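PDB 5FU5: Cbm77-rfpl, which probably binds plant cell-wall polysaccharide as a non-catalytic, family 77 carbohydrate-binding module of the Ruminococcus flavefaciens cellulosome. Local coordinates for residues Y8-T13 against Y22-N27; G33-N38 against T65-E70; T43-M48 against A105-Y110; F56-A61 against M111-L116; T74-G79 against T101-C106. All coordinates share one frame; numbering follows the deposited sequence. Where two conformers were deposited one is given.

Contact 1 of 5, residues Y8-T13 against Y22-N27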
# COMPACT_ATOMS: atom_id res chain seq x y z
N TYR A 8 0.10 -8.24 -7.34
CA TYR A 8 -0.27 -6.98 -7.97
C TYR A 8 0.47 -5.89 -7.22
O TYR A 8 0.19 -5.62 -6.05
CB TYR A 8 -1.78 -6.77 -7.93
CG TYR A 8 -2.53 -7.93 -8.54
CD1 TYR A 8 -2.87 -9.08 -7.80
CD2 TYR A 8 -2.87 -7.92 -9.90
CE1 TYR A 8 -3.57 -10.14 -8.37
CE2 TYR A 8 -3.56 -8.97 -10.48
CZ TYR A 8 -3.91 -10.09 -9.72
OH TYR A 8 -4.58 -11.17 -10.25
N VAL A 9 1.43 -5.27 -7.90
CA VAL A 9 2.43 -4.42 -7.31
C VAL A 9 2.27 -2.98 -7.77
O VAL A 9 1.94 -2.76 -8.96
CB VAL A 9 3.82 -4.93 -7.69
CG1 VAL A 9 4.93 -4.04 -7.13
CG2 VAL A 9 3.99 -6.37 -7.22
N HIS A 10 2.53 -2.03 -6.88
CA HIS A 10 2.59 -0.64 -7.27
C HIS A 10 3.76 0.04 -6.59
O HIS A 10 3.80 0.12 -5.36
CB HIS A 10 1.32 0.13 -6.97
CG HIS A 10 1.35 1.50 -7.55
ND1 HIS A 10 1.25 1.72 -8.92
CD2 HIS A 10 1.59 2.70 -6.99
CE1 HIS A 10 1.41 3.01 -9.15
NE2 HIS A 10 1.62 3.63 -8.01
N ASP A 11 4.68 0.58 -7.43
CA ASP A 11 5.85 1.29 -6.99
C ASP A 11 5.57 2.76 -7.26
O ASP A 11 5.42 3.19 -8.46
CB ASP A 11 7.05 0.74 -7.79
CG ASP A 11 8.33 1.46 -7.57
OD1 ASP A 11 8.35 2.60 -7.10
OD2 ASP A 11 9.40 0.87 -7.96
N PHE A 12 5.42 3.56 -6.20
CA PHE A 12 5.11 4.97 -6.37
C PHE A 12 6.21 5.83 -6.97
O PHE A 12 5.92 6.91 -7.48
CB PHE A 12 4.63 5.59 -5.02
CG PHE A 12 3.25 5.14 -4.62
CD1 PHE A 12 2.09 5.76 -5.09
CD2 PHE A 12 3.11 4.05 -3.77
CE1 PHE A 12 0.84 5.29 -4.69
CE2 PHE A 12 1.88 3.61 -3.39
CZ PHE A 12 0.74 4.22 -3.86
N THR A 13 7.46 5.38 -6.88
CA THR A 13 8.57 6.06 -7.54
C THR A 13 8.54 5.83 -9.05
O THR A 13 8.59 6.77 -9.80
CB THR A 13 9.93 5.65 -6.93
OG1 THR A 13 9.95 5.92 -5.51
CG2 THR A 13 11.04 6.41 -7.58
N TYR A 22 -4.97 -0.77 -8.98
CA TYR A 22 -5.28 0.17 -7.91
C TYR A 22 -5.84 1.45 -8.48
O TYR A 22 -5.34 1.97 -9.46
CB TYR A 22 -4.06 0.47 -7.08
CG TYR A 22 -3.37 -0.74 -6.46
CD1 TYR A 22 -3.84 -1.28 -5.25
CD2 TYR A 22 -2.27 -1.38 -7.06
CE1 TYR A 22 -3.23 -2.37 -4.67
CE2 TYR A 22 -1.67 -2.47 -6.47
CZ TYR A 22 -2.15 -2.97 -5.27
OH TYR A 22 -1.56 -4.04 -4.65
N THR A 23 -6.89 1.95 -7.87
CA THR A 23 -7.42 3.28 -8.17
C THR A 23 -6.93 4.21 -7.07
O THR A 23 -7.39 4.11 -5.92
CB THR A 23 -8.93 3.27 -8.30
OG1 THR A 23 -9.30 2.38 -9.36
CG2 THR A 23 -9.44 4.65 -8.57
N ILE A 24 -5.97 5.07 -7.41
CA ILE A 24 -5.26 5.89 -6.44
C ILE A 24 -5.71 7.32 -6.54
O ILE A 24 -5.56 7.95 -7.60
CB ILE A 24 -3.70 5.78 -6.69
CG1 ILE A 24 -3.25 4.31 -6.57
CG2 ILE A 24 -2.94 6.63 -5.69
CD1 ILE A 24 -1.92 4.00 -7.20
N ALA A 25 -6.25 7.85 -5.44
CA ALA A 25 -6.61 9.24 -5.30
C ALA A 25 -5.74 9.89 -4.23
O ALA A 25 -5.87 9.61 -3.03
CB ALA A 25 -8.06 9.38 -4.94
N GLY A 26 -4.80 10.71 -4.67
CA GLY A 26 -3.93 11.40 -3.74
C GLY A 26 -2.74 12.03 -4.46
O GLY A 26 -2.70 12.09 -5.71
N ASN A 27 -1.79 12.48 -3.65
CA ASN A 27 -0.73 13.37 -4.03
C ASN A 27 0.64 12.84 -3.67
O ASN A 27 0.86 12.28 -2.58
CB ASN A 27 -0.94 14.72 -3.32
CG ASN A 27 -2.30 15.25 -3.61
OD1 ASN A 27 -2.66 15.43 -4.78
ND2 ASN A 27 -3.11 15.44 -2.58
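Tyr22, Ile24 and His10 carry this contact. Tyr22 reaches across to strand 4-11 and donates its phenol hydrogen to the backbone of Tyr8. The OH to Tyr8 O distance is 2.7 Å. The hydroxyl sits above the carbonyl plane of Tyr8, 41° out of it, while the oxygen lies at the edge of the Tyr22 ring, in the ring plane. The same ring packs obliquely on His10, with Tyr22 CD2 3.9 Å from His10 CB. Strands 4-11 and 23-29 do not pair here. They belong to different parts of a curled, all-antiparallel beta sheet, and their inward side chains meet in the protein core, as in a beta-sandwich type of module. Strand 107-116 lies beside Tyr8 and His10, and its Tyr113 also packs on Tyr22. Ile24 and His10 meet tip to tip. His10 CG is anti to its backbone N (chi1 -172°). The Ile24 methyl CD1 lies over one face of the imidazole beyond it, offset toward the rim, in a CH-pi contact 3.8 Å from the ring centroid. His10 NE2 is hydrogen-bonded to Gly16 O, and this bond restrains the rotation of the ring. Ile24 CD1 also touches Phe12, at 3.9 Å from CE1. Phe12 in turn presents the centre of one face to His10 CD2, 3.4 Å above its plane.

Contact 2 of 5, residues G33-N38 against T65-E70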
# COMPACT_ATOMS: atom_id res chain seq x y z
N GLY A 33 11.45 11.82 2.79
CA GLY A 33 12.45 10.79 3.07
C GLY A 33 12.35 9.63 2.12
O GLY A 33 11.80 9.76 1.04
N THR A 34 12.94 8.52 2.54
CA THR A 34 12.99 7.32 1.75
C THR A 34 12.44 6.11 2.47
O THR A 34 12.27 6.12 3.70
CB THR A 34 14.46 7.02 1.35
OG1 THR A 34 15.29 6.69 2.47
CG2 THR A 34 15.05 8.17 0.55
N ALA A 35 12.17 5.06 1.71
CA ALA A 35 11.93 3.73 2.26
C ALA A 35 12.83 2.75 1.57
O ALA A 35 13.07 2.88 0.37
CB ALA A 35 10.49 3.32 2.10
N THR A 36 13.38 1.82 2.33
CA THR A 36 14.32 0.82 1.85
C THR A 36 13.57 -0.51 1.96
O THR A 36 13.11 -0.90 3.05
CB THR A 36 15.57 0.82 2.74
OG1 THR A 36 16.16 2.14 2.77
CG2 THR A 36 16.59 -0.16 2.21
N TYR A 37 13.39 -1.17 0.84
CA TYR A 37 12.58 -2.40 0.78
C TYR A 37 13.11 -3.37 -0.25
O TYR A 37 13.24 -3.03 -1.43
CB TYR A 37 11.15 -2.06 0.42
CG TYR A 37 10.23 -3.25 0.43
CD1 TYR A 37 9.94 -3.91 1.63
CD2 TYR A 37 9.64 -3.72 -0.74
CE1 TYR A 37 9.08 -5.00 1.65
CE2 TYR A 37 8.81 -4.83 -0.72
CZ TYR A 37 8.52 -5.45 0.49
OH TYR A 37 7.68 -6.52 0.56
N ASN A 38 13.38 -4.59 0.19
CA ASN A 38 14.01 -5.62 -0.68
C ASN A 38 15.16 -5.08 -1.55
O ASN A 38 15.18 -5.27 -2.76
CB ASN A 38 12.94 -6.29 -1.54
CG ASN A 38 11.93 -7.07 -0.70
OD1 ASN A 38 12.11 -7.25 0.52
ND2 ASN A 38 10.87 -7.55 -1.35
N THR A 65 0.47 -5.91 1.43
CA THR A 65 1.64 -5.34 2.04
C THR A 65 1.80 -3.90 1.64
O THR A 65 1.68 -3.54 0.46
CB THR A 65 2.92 -6.12 1.61
OG1 THR A 65 2.83 -7.48 2.01
CG2 THR A 65 4.20 -5.54 2.17
N LEU A 66 2.02 -3.04 2.62
CA LEU A 66 2.16 -1.57 2.46
C LEU A 66 3.45 -1.15 3.10
O LEU A 66 3.71 -1.50 4.25
CB LEU A 66 1.01 -0.79 3.11
CG LEU A 66 -0.37 -1.15 2.64
CD1 LEU A 66 -1.37 -0.41 3.54
CD2 LEU A 66 -0.58 -0.81 1.18
N VAL A 67 4.31 -0.43 2.36
CA VAL A 67 5.66 -0.08 2.84
C VAL A 67 5.76 1.44 2.95
O VAL A 67 5.52 2.16 1.94
CB VAL A 67 6.75 -0.60 1.88
CG1 VAL A 67 8.15 -0.21 2.36
CG2 VAL A 67 6.60 -2.10 1.63
N PHE A 68 6.07 1.93 4.16
CA PHE A 68 6.17 3.34 4.50
C PHE A 68 7.61 3.77 4.86
O PHE A 68 8.47 2.90 5.14
CB PHE A 68 5.25 3.66 5.69
CG PHE A 68 3.81 3.30 5.46
CD1 PHE A 68 3.37 1.98 5.63
CD2 PHE A 68 2.88 4.29 5.08
CE1 PHE A 68 2.04 1.66 5.47
CE2 PHE A 68 1.54 3.96 4.92
CZ PHE A 68 1.12 2.65 5.11
N ALA A 69 7.86 5.08 4.91
CA ALA A 69 9.11 5.60 5.50
C ALA A 69 9.18 5.37 7.01
O ALA A 69 10.27 5.15 7.57
CB ALA A 69 9.28 7.07 5.19
N GLU A 70 8.02 5.50 7.65
CA GLU A 70 7.92 5.57 9.11
C GLU A 70 7.80 4.14 9.71
O GLU A 70 6.92 3.37 9.31
CB GLU A 70 6.67 6.41 9.46
CG GLU A 70 6.75 7.88 9.03
CD GLU A 70 6.34 8.17 7.59
OE1 GLU A 70 5.89 7.27 6.88
OE2 GLU A 70 6.46 9.34 7.17
O HOH W 1 12.74 4.87 6.16
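Tyr37 and Val67 form the tight part of this contact. The methyl CG2 of Val67 sits over the centre of the Tyr37 ring, 3.8 Å from the centroid and only 10° off the ring normal, a clear CH-pi contact. The second methyl, CG1, packs against Tyr37 CB at 4.0 Å. Tyr37 CG is anti to the backbone N (chi1 -176°), and the ring beyond it receives the Val67 methyl on one face. On the opposite face lies the amide carbon CG of Asn38, so the phenol is held between a methyl and an amide. Its OH comes within 4.0 Å of the Thr65 methyl CG2. The Tyr110 ring also meets it. Ala35 continues the apolar layer more thinly: its CB is 4.2 Å from Val67 CG1 and 3.7 Å from Phe68 O. Phe109 packs on both Ala35 and Ala69. Toward exposed Thr34 the contact becomes looser and more polar, and a water takes the place of side-chain packing. Ala69 CB lies 3.5 Å from Thr34 O. The water donates to both Thr34 O and Ala69 O, the latter at 2.9 Å, and so joins the two carbonyl oxygens. The strands run at 137° with axes 7.4 Å apart, too far for direct pairing. This is side-chain packing between non-adjacent strands of a curled antiparallel beta sheet.

Contact 3 of 5, residues T43-M48 against A105-Y110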
# COMPACT_ATOMS: atom_id res chain seq x y z
N THR A 43 11.91 6.69 -3.21
CA THR A 43 12.04 8.13 -2.92
C THR A 43 10.80 8.99 -3.12
O THR A 43 10.75 10.11 -2.59
CB THR A 43 13.16 8.75 -3.80
OG1 THR A 43 12.87 8.49 -5.17
CG2 THR A 43 14.53 8.12 -3.39
N GLN A 44 9.83 8.52 -3.92
CA GLN A 44 8.61 9.26 -4.17
C GLN A 44 7.46 8.50 -3.55
O GLN A 44 7.23 7.33 -3.86
CB GLN A 44 8.36 9.50 -5.66
CG GLN A 44 7.07 10.22 -5.94
CD GLN A 44 6.88 10.46 -7.41
OE1 GLN A 44 6.61 9.51 -8.19
NE2 GLN A 44 6.99 11.69 -7.79
N CYS A 45 6.72 9.18 -2.64
CA CYS A 45 5.62 8.54 -1.93
C CYS A 45 4.28 9.15 -2.27
O CYS A 45 4.20 10.25 -2.81
CB CYS A 45 5.89 8.70 -0.44
SG CYS A 45 5.98 10.41 0.15
N LEU A 46 3.23 8.41 -1.88
CA LEU A 46 1.88 8.94 -1.74
C LEU A 46 1.76 9.43 -0.28
O LEU A 46 1.98 8.65 0.66
CB LEU A 46 0.87 7.86 -2.05
CG LEU A 46 -0.59 8.31 -2.15
CD1 LEU A 46 -0.80 8.98 -3.50
CD2 LEU A 46 -1.52 7.12 -1.95
N LYS A 47 1.48 10.71 -0.13
CA LYS A 47 1.25 11.28 1.20
C LYS A 47 -0.07 10.72 1.72
O LYS A 47 -1.05 10.66 0.98
CB LYS A 47 1.21 12.80 1.13
CG LYS A 47 2.52 13.45 0.65
CD LYS A 47 2.49 14.97 0.64
CE LYS A 47 1.58 15.54 -0.41
NZ LYS A 47 1.64 17.03 -0.53
N MET A 48 -0.10 10.28 2.99
CA MET A 48 -1.37 9.81 3.56
C MET A 48 -2.10 11.01 4.14
O MET A 48 -1.81 11.42 5.25
CB MET A 48 -1.17 8.69 4.56
CG MET A 48 -0.41 7.51 3.99
SD MET A 48 -1.35 6.39 2.92
CE MET A 48 -2.23 7.40 1.78
N ALA A 105 -0.55 10.46 10.28
CA ALA A 105 0.32 10.98 9.28
C ALA A 105 1.46 9.99 9.04
O ALA A 105 2.07 9.43 9.98
CB ALA A 105 0.86 12.33 9.69
N CYS A 106 1.68 9.75 7.75
CA CYS A 106 2.81 8.93 7.25
C CYS A 106 2.77 8.92 5.71
O CYS A 106 1.92 9.58 5.08
CB CYS A 106 2.78 7.50 7.78
SG CYS A 106 1.24 6.63 7.43
N ASN A 107 3.72 8.19 5.14
CA ASN A 107 4.02 8.34 3.70
C ASN A 107 4.33 6.97 3.07
O ASN A 107 5.20 6.26 3.52
CB ASN A 107 5.19 9.33 3.54
CG ASN A 107 4.80 10.71 4.02
OD1 ASN A 107 3.99 11.39 3.38
ND2 ASN A 107 5.27 11.08 5.19
N LEU A 108 3.52 6.63 2.06
CA LEU A 108 3.45 5.31 1.46
C LEU A 108 4.34 5.20 0.19
O LEU A 108 4.17 6.00 -0.74
CB LEU A 108 2.00 5.00 1.11
CG LEU A 108 1.69 3.63 0.44
CD1 LEU A 108 2.10 2.47 1.34
CD2 LEU A 108 0.26 3.54 -0.01
N PHE A 109 5.22 4.21 0.16
CA PHE A 109 6.19 4.07 -0.96
C PHE A 109 5.99 2.88 -1.89
O PHE A 109 6.42 2.91 -3.06
CB PHE A 109 7.61 4.06 -0.41
CG PHE A 109 8.07 5.39 0.14
CD1 PHE A 109 7.65 5.84 1.39
CD2 PHE A 109 8.97 6.19 -0.53
CE1 PHE A 109 8.05 7.05 1.88
CE2 PHE A 109 9.41 7.38 -0.01
CZ PHE A 109 8.96 7.83 1.20
N TYR A 110 5.35 1.83 -1.42
CA TYR A 110 5.22 0.58 -2.18
C TYR A 110 4.03 -0.19 -1.67
O TYR A 110 3.75 -0.16 -0.46
CB TYR A 110 6.51 -0.25 -2.03
CG TYR A 110 6.62 -1.47 -2.97
CD1 TYR A 110 6.98 -1.34 -4.30
CD2 TYR A 110 6.36 -2.75 -2.48
CE1 TYR A 110 7.07 -2.46 -5.10
CE2 TYR A 110 6.42 -3.87 -3.27
CZ TYR A 110 6.79 -3.73 -4.56
OH TYR A 110 6.84 -4.91 -5.29
O HOH W 2 8.19 4.86 -3.80
O HOH W 3 0.53 12.22 6.35
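Phe109 CG is anti to its carbonyl carbon (chi1 -69°), and the ring beyond it takes Cys45 CB over the centre of one face. This CH-pi contact is 3.5 Å from CB to the centroid. Cys45 SG stands between its own backbone N and carbonyl carbon (chi1 61°), where it touches Asn107 CB at 3.6 Å. It also makes an oblique sulfur-aromatic contact, 4.6 Å from SG to the Phe109 centroid. At the ring edge, in its plane, is Thr43 CA. Asn107 and Lys47 form a non-hydrogen-bonded antiparallel pair and lie side by side, pointing the same way. Asn107 OD1 touches Lys47 CG at 3.7 Å, and the amide nitrogen ND2 is hydrogen-bonded to Glu70 OE2. On the other face of the sheet, Leu46 and Leu108 are a hydrogen-bonded pair, linked in both directions: Leu46 N to Leu108 O at 2.8 Å, and Leu108 N to Leu46 O at 2.9 Å. Met48 N continues the pairing to Cys106 O at 3.0 Å. In one of its two conformers, the bent Met48 chain packs its CG on Cys106 SG and its SD on Leu108 CB. Two waters extend the backbone link beyond these bonds. One donates to Gln44 O and Phe109 O, and the other donates to Met48 O and accepts from Cys106 N. Phe109 and Tyr110 both face Val67, a classic beta bulge. Strand 40-47 has strand 107-116 on one edge and strand 23-29 on the other, while strand 62-68 pairs with the far edge of strand 107-116.

Contact 4 of 5, residues F56-A61 against M111-L116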
# COMPACT_ATOMS: atom_id res chain seq x y z
N PHE A 56 -9.17 -1.11 -4.67
CA PHE A 56 -8.89 -2.26 -5.53
C PHE A 56 -9.87 -3.36 -5.21
O PHE A 56 -10.46 -3.38 -4.13
CB PHE A 56 -7.46 -2.75 -5.39
CG PHE A 56 -7.11 -3.30 -4.03
CD1 PHE A 56 -6.78 -2.45 -3.00
CD2 PHE A 56 -7.10 -4.67 -3.80
CE1 PHE A 56 -6.39 -2.95 -1.76
CE2 PHE A 56 -6.75 -5.18 -2.53
CZ PHE A 56 -6.42 -4.32 -1.53
N THR A 57 -9.99 -4.30 -6.15
CA THR A 57 -10.77 -5.50 -5.99
C THR A 57 -9.82 -6.70 -5.95
O THR A 57 -9.10 -6.98 -6.91
CB THR A 57 -11.85 -5.64 -7.07
OG1 THR A 57 -12.73 -4.53 -7.05
CG2 THR A 57 -12.69 -6.93 -6.84
N ALA A 58 -9.75 -7.34 -4.78
CA ALA A 58 -8.99 -8.56 -4.62
C ALA A 58 -9.67 -9.65 -5.41
O ALA A 58 -10.83 -9.94 -5.15
CB ALA A 58 -8.88 -8.98 -3.14
N PRO A 59 -8.95 -10.30 -6.35
CA PRO A 59 -9.60 -11.36 -7.12
C PRO A 59 -9.76 -12.70 -6.38
O PRO A 59 -10.55 -13.56 -6.80
CB PRO A 59 -8.66 -11.54 -8.30
CG PRO A 59 -7.35 -11.07 -7.85
CD PRO A 59 -7.60 -10.02 -6.83
N SER A 60 -9.00 -12.83 -5.27
CA SER A 60 -9.09 -13.92 -4.35
C SER A 60 -8.52 -13.46 -3.01
O SER A 60 -7.91 -12.40 -2.93
CB SER A 60 -8.36 -15.14 -4.88
OG SER A 60 -7.00 -14.85 -5.16
N ALA A 61 -8.73 -14.29 -1.97
CA ALA A 61 -8.17 -13.95 -0.66
C ALA A 61 -6.64 -13.97 -0.74
O ALA A 61 -6.04 -14.62 -1.61
CB ALA A 61 -8.65 -14.93 0.38
N MET A 111 3.36 -0.89 -2.56
CA MET A 111 2.34 -1.80 -2.12
C MET A 111 2.21 -3.00 -3.02
O MET A 111 2.57 -2.97 -4.21
CB MET A 111 1.01 -1.08 -1.91
CG MET A 111 0.37 -0.49 -3.12
SD MET A 111 -1.18 0.39 -2.77
CE MET A 111 -1.21 1.08 -4.40
N GLU A 112 1.79 -4.11 -2.40
CA GLU A 112 1.61 -5.38 -3.08
C GLU A 112 0.38 -6.08 -2.54
O GLU A 112 0.13 -6.04 -1.36
CB GLU A 112 2.83 -6.29 -2.89
CG GLU A 112 2.46 -7.74 -3.12
CD GLU A 112 3.61 -8.66 -3.30
OE1 GLU A 112 4.74 -8.33 -2.87
OE2 GLU A 112 3.33 -9.71 -3.90
N TYR A 113 -0.36 -6.73 -3.44
CA TYR A 113 -1.44 -7.61 -3.05
C TYR A 113 -1.10 -8.98 -3.62
O TYR A 113 -1.01 -9.12 -4.84
CB TYR A 113 -2.83 -7.14 -3.53
CG TYR A 113 -3.89 -8.04 -2.99
CD1 TYR A 113 -4.16 -8.05 -1.61
CD2 TYR A 113 -4.53 -8.99 -3.77
CE1 TYR A 113 -5.07 -8.92 -1.06
CE2 TYR A 113 -5.44 -9.90 -3.22
CZ TYR A 113 -5.72 -9.81 -1.83
OH TYR A 113 -6.61 -10.69 -1.26
N ALA A 114 -0.92 -9.96 -2.74
CA ALA A 114 -0.60 -11.36 -3.11
C ALA A 114 -1.88 -12.15 -3.00
O ALA A 114 -2.33 -12.41 -1.90
CB ALA A 114 0.47 -11.92 -2.20
N ALA A 115 -2.43 -12.55 -4.13
CA ALA A 115 -3.69 -13.24 -4.24
C ALA A 115 -3.46 -14.72 -4.32
O ALA A 115 -2.67 -15.18 -5.16
CB ALA A 115 -4.46 -12.76 -5.45
N LEU A 116 -4.15 -15.50 -3.50
CA LEU A 116 -4.03 -16.96 -3.51
C LEU A 116 -4.70 -17.61 -4.69
O LEU A 116 -5.68 -17.12 -5.21
CB LEU A 116 -4.70 -17.50 -2.21
CG LEU A 116 -4.03 -17.13 -0.89
CD1 LEU A 116 -4.89 -17.55 0.32
CD2 LEU A 116 -2.67 -17.76 -0.77
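The Tyr113 ring has Phe56 CE2 over one face, offset toward the rim, and Ser60 O at its edge, in the ring plane. Phe56 CE2 approaches Tyr113 CD1 at 4.0 Å. The two side chains cross at about a right angle, but their ring planes stand at 47°, an oblique aromatic pair. This is core packing in an all-beta carbohydrate-binding module, between the end of strand 53-58 with its following turn and the last strand, 107-116. Tyr113 CG is anti to the backbone N (chi1 -175°). Ala58 CB presses obliquely against the phenol end of the ring, 3.5 Å from CZ. Pro59 adds CD near Tyr113 CE2, and its CG lies 4.1 Å from Ala115 CB. The hydroxyl of Tyr113 reaches the turn and donates to Ser60 O at 2.7 Å, in the carbonyl plane. This bond fixes the backbone of the turn to the tip of a buried ring. Leu64 and Leu93 also pack on both Phe56 and Tyr113, and Tyr22 meets Phe56 edge-to-face. Farther along, the contact changes from ring packing to backbone bonds. Leu116 N gives a straight bond to Ala61 O at 2.8 Å, with an N-H...O angle of 169°. The CB and CG of Leu116 lie against that same carbonyl oxygen. Ser60 binds the carbonyl of Leu116, one peptide further on: its OG also touches Ala115 CB, and it donates to a lone pair of Leu116 O at 2.6 Å, in the carbonyl plane.

Contact 5 of 5, residues T74-G79 against T101-C106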
# COMPACT_ATOMS: atom_id res chain seq x y z
N THR A 74 0.77 4.02 10.03
CA THR A 74 -0.56 3.49 10.19
C THR A 74 -1.37 3.73 8.93
O THR A 74 -1.04 4.56 8.08
CB THR A 74 -1.31 4.21 11.34
OG1 THR A 74 -1.34 5.60 11.07
CG2 THR A 74 -0.60 3.94 12.69
N ALA A 75 -2.44 2.99 8.81
CA ALA A 75 -3.45 3.22 7.76
C ALA A 75 -4.77 2.58 8.18
O ALA A 75 -4.81 1.76 9.10
CB ALA A 75 -3.03 2.62 6.42
N LYS A 76 -5.84 2.95 7.49
CA LYS A 76 -7.11 2.25 7.63
C LYS A 76 -7.29 1.39 6.40
O LYS A 76 -7.14 1.89 5.27
CB LYS A 76 -8.28 3.23 7.82
CG LYS A 76 -8.26 3.88 9.18
CD LYS A 76 -9.46 4.77 9.36
CE LYS A 76 -9.42 5.42 10.73
NZ LYS A 76 -10.72 6.09 11.06
N VAL A 77 -7.68 0.14 6.62
CA VAL A 77 -8.02 -0.75 5.54
C VAL A 77 -9.48 -1.16 5.78
O VAL A 77 -9.81 -1.69 6.84
CB VAL A 77 -7.07 -1.95 5.43
CG1 VAL A 77 -7.52 -2.88 4.31
CG2 VAL A 77 -5.65 -1.45 5.17
N ASP A 78 -10.37 -0.81 4.84
CA ASP A 78 -11.79 -0.98 4.98
C ASP A 78 -12.30 -0.35 6.31
O ASP A 78 -13.17 -0.94 7.00
CB ASP A 78 -12.16 -2.46 4.83
CG ASP A 78 -11.69 -3.05 3.51
OD1 ASP A 78 -11.60 -2.30 2.53
OD2 ASP A 78 -11.47 -4.26 3.45
N GLY A 79 -11.75 0.81 6.64
CA GLY A 79 -12.13 1.56 7.83
C GLY A 79 -11.51 1.12 9.14
O GLY A 79 -11.75 1.76 10.16
N THR A 101 -7.29 4.08 3.39
CA THR A 101 -7.41 5.51 3.67
C THR A 101 -6.47 5.86 4.87
O THR A 101 -5.79 4.98 5.45
CB THR A 101 -8.88 5.85 4.00
OG1 THR A 101 -9.31 5.02 5.09
CG2 THR A 101 -9.77 5.62 2.80
N LYS A 102 -6.46 7.14 5.23
CA LYS A 102 -5.55 7.66 6.24
C LYS A 102 -5.98 7.21 7.65
O LYS A 102 -7.19 7.25 7.97
CB LYS A 102 -5.50 9.17 6.19
CG LYS A 102 -4.58 9.81 7.21
CD LYS A 102 -4.65 11.31 7.18
CE LYS A 102 -3.72 11.96 8.18
NZ LYS A 102 -4.02 13.38 8.45
N ALA A 103 -5.00 6.82 8.46
CA ALA A 103 -5.13 6.77 9.91
C ALA A 103 -4.36 7.99 10.45
O ALA A 103 -4.94 9.07 10.55
CB ALA A 103 -4.66 5.43 10.48
N ASP A 104 -3.06 7.86 10.72
CA ASP A 104 -2.25 8.99 11.18
C ASP A 104 -1.29 9.39 10.07
O ASP A 104 -1.25 8.76 9.02
CB ASP A 104 -1.53 8.67 12.50
CG ASP A 104 -2.50 8.34 13.62
OD1 ASP A 104 -3.66 8.84 13.66
OD2 ASP A 104 -2.10 7.52 14.46
N ALA A 105 -0.55 10.46 10.28
CA ALA A 105 0.32 10.98 9.28
C ALA A 105 1.46 9.99 9.04
O ALA A 105 2.07 9.43 9.98
CB ALA A 105 0.86 12.33 9.69
N CYS A 106 1.68 9.75 7.75
CA CYS A 106 2.81 8.93 7.25
C CYS A 106 2.77 8.92 5.71
O CYS A 106 1.92 9.58 5.08
CB CYS A 106 2.78 7.50 7.78
SG CYS A 106 1.24 6.63 7.43
O HOH W 4 -2.36 6.83 7.38
O HOH W 5 1.09 6.99 11.15
O HOH W 6 -10.35 2.45 4.63
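Thr74 CB points toward the 101-106 segment, and OG1 accepts a hydrogen bond from Asp104 N at 2.9 Å. OG1 stands between the backbone N and the carbonyl carbon (chi1 58°). There it also touches Ala103 CB, at 3.4 Å, and Asp104 CB. Ala103 CB points back toward strand 74-77 and lies against Thr74 CB and the Ala75 carbonyl carbon. Lys76 and Thr101 lie on the same face of the sheet, with Lys76 CB 3.4 Å from Thr101 OG1. Beyond CG the lysine chain is extended and passes Lys102 O, 3.6 Å from CD. The two backbones bond in both directions, Lys76 N to Thr101 O and Thr101 N to Lys76 O, both 2.9 Å. Cys106 SG lies 3.1 Å from Thr74 O. Waters join the rest. One donates to Thr74 O and Asp104 O and accepts from Ala103 N. A second links Thr74 OG1 with Ala105 O, and a third links Gly79 N with Thr101 OG1. Asp78 is hydrogen-bonded to His98 and Thr99. The arrangement is a single hydrogen-bonded antiparallel bridge at the end of strand 96-101, continued by a water-bridged loop that leads to the last strand of the beta fold.

How the contacts relate
Strand 107-116 connects most of the set. Contacts 3 and 4 use its two halves, with centres about 20 Å apart on opposite sides of the chain's centre. Contact 1 lies against one edge of this strand, where His10 N bonds Met111 O at 2.8 Å. Contact 2 lies at the other edge, where Val67 O takes Phe109 N at 2.7 Å and Thr65 N bonds Glu112 O. Contacts 2 and 3 are the nearest pair, about 8 Å between centres. Contact 5 shares Ala105 and Cys106 with contact 3, and Phe68 CE2 of contact 2 touches Cys106 SG at 3.7 Å. No bound carbohydrate marks a ligand site among the five contacts.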